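Local coordinates for protein spermidine synthase (Corynebacterium glutamicum ATCC 13032, PDB 3GJY) that probably transfers an aminopropyl group from decarboxylated S-adenosylmethionine to putrescine to make spermidine, using a Rossmann-like fold of the AdoMet-dependent methyltransferase superfamily, at residues Pro230-Arg235 with Pro270-Asp275. Numbering follows the deposited sequence.
Sequences PMLKGR and PAQYKD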
ATOM      1  N   PRO A 230      -4.892  -9.910 -16.064  1.00 28.55           N
ATOM      2  CA  PRO A 230      -6.189 -10.614 -16.173  1.00 29.13           C
ATOM      3  C   PRO A 230      -7.377  -9.859 -15.553  1.00 30.66           C
ATOM      4  O   PRO A 230      -8.521 -10.090 -15.938  1.00 31.27           O
ATOM      5  CB  PRO A 230      -5.947 -11.895 -15.371  1.00 29.45           C
ATOM      6  CG  PRO A 230      -4.484 -12.145 -15.498  1.00 29.44           C
ATOM      7  CD  PRO A 230      -3.898 -10.746 -15.361  1.00 28.07           C
HETATM    8  N   MSE A 231      -7.118  -8.979 -14.589  1.00 31.14           N
HETATM    9  CA  MSE A 231      -8.178  -8.139 -14.036  1.00 31.73           C
HETATM   10  C   MSE A 231      -8.591  -7.041 -15.018  1.00 32.08           C
HETATM   11  O   MSE A 231      -9.787  -6.820 -15.253  1.00 32.91           O
HETATM   12  CB  MSE A 231      -7.748  -7.540 -12.702  1.00 31.37           C
HETATM   13  CG  MSE A 231      -8.763  -6.578 -12.124  1.00 32.00           C
HETATM   14 SE   MSE A 231      -7.839  -5.392 -11.020  0.60 29.09          SE
HETATM   15  CE  MSE A 231      -6.536  -4.762 -12.311  1.00 30.67           C
ATOM     16  N   LEU A 232      -7.610  -6.374 -15.619  1.00 32.70           N
ATOM     17  CA  LEU A 232      -7.881  -5.419 -16.705  1.00 32.79           C
ATOM     18  C   LEU A 232      -8.685  -6.059 -17.827  1.00 33.79           C
ATOM     19  O   LEU A 232      -9.540  -5.401 -18.432  1.00 33.42           O
ATOM     20  CB  LEU A 232      -6.576  -4.865 -17.286  1.00 32.58           C
ATOM     21  CG  LEU A 232      -5.782  -3.893 -16.412  1.00 30.16           C
ATOM     22  CD1 LEU A 232      -4.546  -3.469 -17.182  1.00 28.36           C
ATOM     23  CD2 LEU A 232      -6.571  -2.665 -16.042  1.00 31.59           C
ATOM     24  N   LYS A 233      -8.397  -7.334 -18.091  1.00 34.68           N
ATOM     25  CA  LYS A 233      -9.092  -8.095 -19.141  1.00 35.68           C
ATOM     26  C   LYS A 233     -10.442  -8.647 -18.673  1.00 36.10           C
ATOM     27  O   LYS A 233     -11.087  -9.403 -19.408  1.00 36.96           O
ATOM     28  CB  LYS A 233      -8.216  -9.250 -19.653  1.00 35.58           C
ATOM     29  CG  LYS A 233      -6.943  -8.817 -20.357  1.00 36.61           C
ATOM     30  CD  LYS A 233      -6.098 -10.018 -20.718  1.00 38.56           C
ATOM     31  CE  LYS A 233      -4.734  -9.555 -21.189  1.00 39.22           C
ATOM     32  NZ  LYS A 233      -4.003 -10.618 -21.928  1.00 40.96           N
ATOM     33  N   GLY A 234     -10.856  -8.289 -17.454  1.00 36.42           N
ATOM     34  CA  GLY A 234     -12.148  -8.720 -16.922  1.00 36.63           C
ATOM     35  C   GLY A 234     -12.274 -10.180 -16.516  1.00 36.80           C
ATOM     36  O   GLY A 234     -13.395 -10.680 -16.335  1.00 37.51           O
ATOM     37  N   ARG A 235     -11.148 -10.871 -16.365  1.00 36.71           N
ATOM     38  CA  ARG A 235     -11.160 -12.311 -16.066  1.00 36.31           C
ATOM     39  C   ARG A 235     -11.407 -12.637 -14.599  1.00 35.87           C
ATOM     40  O   ARG A 235     -11.994 -13.675 -14.271  1.00 36.56           O
ATOM     41  CB  ARG A 235      -9.852 -12.970 -16.484  1.00 37.11           C
ATOM     42  CG  ARG A 235      -9.627 -13.104 -17.975  1.00 39.59           C
ATOM     43  CD  ARG A 235      -8.179 -13.450 -18.180  1.00 43.40           C
ATOM     44  NE  ARG A 235      -7.913 -13.957 -19.518  1.00 46.66           N
ATOM     45  CZ  ARG A 235      -6.695 -14.072 -20.036  1.00 48.01           C
ATOM     46  NH1 ARG A 235      -6.542 -14.544 -21.269  1.00 49.35           N
ATOM     47  NH2 ARG A 235      -5.634 -13.712 -19.319  1.00 48.84           N
ATOM     48  N   PRO A 270       2.698 -12.004 -13.994  1.00 17.65           N
ATOM     49  CA  PRO A 270       3.435 -10.911 -14.639  1.00 18.11           C
ATOM     50  C   PRO A 270       2.575  -9.658 -14.709  1.00 18.53           C
ATOM     51  O   PRO A 270       1.430  -9.711 -15.109  1.00 19.29           O
ATOM     52  CB  PRO A 270       3.727 -11.459 -16.052  1.00 19.11           C
ATOM     53  CG  PRO A 270       2.686 -12.487 -16.262  1.00 20.52           C
ATOM     54  CD  PRO A 270       2.497 -13.137 -14.909  1.00 19.41           C
ATOM     55  N   ALA A 271       3.110  -8.545 -14.264  1.00 17.47           N
ATOM     56  CA  ALA A 271       2.302  -7.322 -14.223  1.00 16.86           C
ATOM     57  C   ALA A 271       2.789  -6.294 -15.218  1.00 16.96           C
ATOM     58  O   ALA A 271       3.834  -6.483 -15.838  1.00 17.63           O
ATOM     59  CB  ALA A 271       2.313  -6.726 -12.826  1.00 16.60           C
ATOM     60  N   GLN A 272       2.024  -5.216 -15.363  1.00 18.13           N
ATOM     61  CA  GLN A 272       2.306  -4.165 -16.350  1.00 18.28           C
ATOM     62  C   GLN A 272       2.370  -2.807 -15.631  1.00 17.59           C
ATOM     63  O   GLN A 272       1.521  -2.502 -14.792  1.00 18.15           O
ATOM     64  CB  GLN A 272       1.179  -4.117 -17.401  1.00 18.90           C
ATOM     65  CG  GLN A 272       1.120  -5.405 -18.254  1.00 20.41           C
ATOM     66  CD  GLN A 272      -0.142  -5.583 -19.082  1.00 23.66           C
ATOM     67  OE1 GLN A 272      -1.112  -4.821 -18.978  1.00 25.88           O
ATOM     68  NE2 GLN A 272      -0.148  -6.642 -19.890  1.00 25.34           N
ATOM     69  N   TYR A 273       3.366  -2.014 -15.995  1.00 17.25           N
ATOM     70  CA  TYR A 273       3.463  -0.616 -15.599  1.00 16.04           C
ATOM     71  C   TYR A 273       2.763   0.233 -16.660  1.00 16.88           C
ATOM     72  O   TYR A 273       2.998   0.067 -17.861  1.00 18.22           O
ATOM     73  CB  TYR A 273       4.931  -0.193 -15.517  1.00 16.69           C
ATOM     74  CG  TYR A 273       5.129   1.293 -15.273  1.00 15.45           C
ATOM     75  CD1 TYR A 273       4.817   1.865 -14.037  1.00 16.37           C
ATOM     76  CD2 TYR A 273       5.594   2.144 -16.288  1.00 18.13           C
ATOM     77  CE1 TYR A 273       4.986   3.216 -13.809  1.00 16.00           C
ATOM     78  CE2 TYR A 273       5.770   3.512 -16.059  1.00 17.61           C
ATOM     79  CZ  TYR A 273       5.457   4.047 -14.820  1.00 17.24           C
ATOM     80  OH  TYR A 273       5.625   5.389 -14.562  1.00 17.42           O
ATOM     81  N   LYS A 274       1.898   1.138 -16.205  1.00 15.22           N
ATOM     82  CA  LYS A 274       1.195   2.035 -17.121  1.00 16.15           C
ATOM     83  C   LYS A 274       1.479   3.464 -16.716  1.00 15.80           C
ATOM     84  O   LYS A 274       1.305   3.864 -15.541  1.00 15.95           O
ATOM     85  CB  LYS A 274      -0.327   1.803 -17.060  1.00 17.54           C
ATOM     86  CG  LYS A 274      -0.805   0.365 -17.280  1.00 17.60           C
ATOM     87  CD  LYS A 274      -0.478  -0.154 -18.673  1.00 22.39           C
ATOM     88  CE  LYS A 274      -1.299  -1.368 -18.998  1.00 24.19           C
ATOM     89  NZ  LYS A 274      -0.772  -1.952 -20.256  1.00 27.23           N
ATOM     90  N   ASP A 275       1.877   4.249 -17.704  1.00 15.29           N
ATOM     91  CA  ASP A 275       2.311   5.614 -17.453  1.00 15.73           C
ATOM     92  C   ASP A 275       1.123   6.573 -17.380  1.00 15.05           C
ATOM     93  O   ASP A 275      -0.050   6.171 -17.550  1.00 15.12           O
ATOM     94  CB  ASP A 275       3.407   6.056 -18.459  1.00 15.87           C
ATOM     95  CG  ASP A 275       2.914   6.253 -19.895  1.00 17.43           C
ATOM     96  OD1 ASP A 275       1.692   6.283 -20.171  1.00 19.90           O
ATOM     97  OD2 ASP A 275       3.817   6.435 -20.742  1.00 20.08           O
TER
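Leu232 reaches from the last turn of helix 229-232 to the side chains of Gln272 and Lys274 on strand 272-274, and its CD1 methyl makes both contacts. CD1 lies 4.1 Å from Gln272 OE1 and 4.3 Å from Lys274 CE, so the touch is loose and purely van der Waals; no hydrogen bond joins the segments, and only 86 Å² of surface is buried between them. With CG of Leu232 beside its backbone N and CD1 anti to CA (chi2 -180°), the branch is carried outward to the two long side chains.

The hydrogen bond beside this touch lies within the strand segment. Gln272 and Lys274, two residues apart, both point their CB atoms toward the helix, and Lys274 NZ donates to Gln272 OE1 at 3.2 Å. The amine sits above the amide plane, 60° out of it, and the C=O...N angle is 116°, an approach away from the carbonyl lone pairs. Lys274 also makes a cation-pi interaction with Trp278, while Leu232 packs on Trp278 and Phe282 of helix 276-282, on Ala227 and on Leu206.

Capping bonds shape the two ends, from the backbone at the helix and from a side chain past the strand. Gly234, with positive phi, closes the short helix in a Schellman motif: Arg235 N bonds Pro230 O at 2.8 Å and Gly234 N bonds Met231 O at 2.9 Å. Asp275 is the N-cap of helix 276-282, its OD1 accepting from Trp278 N.

Strand 272-274 pairs antiparallel with 222-227 through backbone bonds of Gln272 with Ala227 and Lys274 with Val225. The contact thus lies at the surface, where the helical turn following strand 222-227 meets an additional strand appended to the 3-2-1-4-5-7-6 sheet of the Rossmann-like methyltransferase fold.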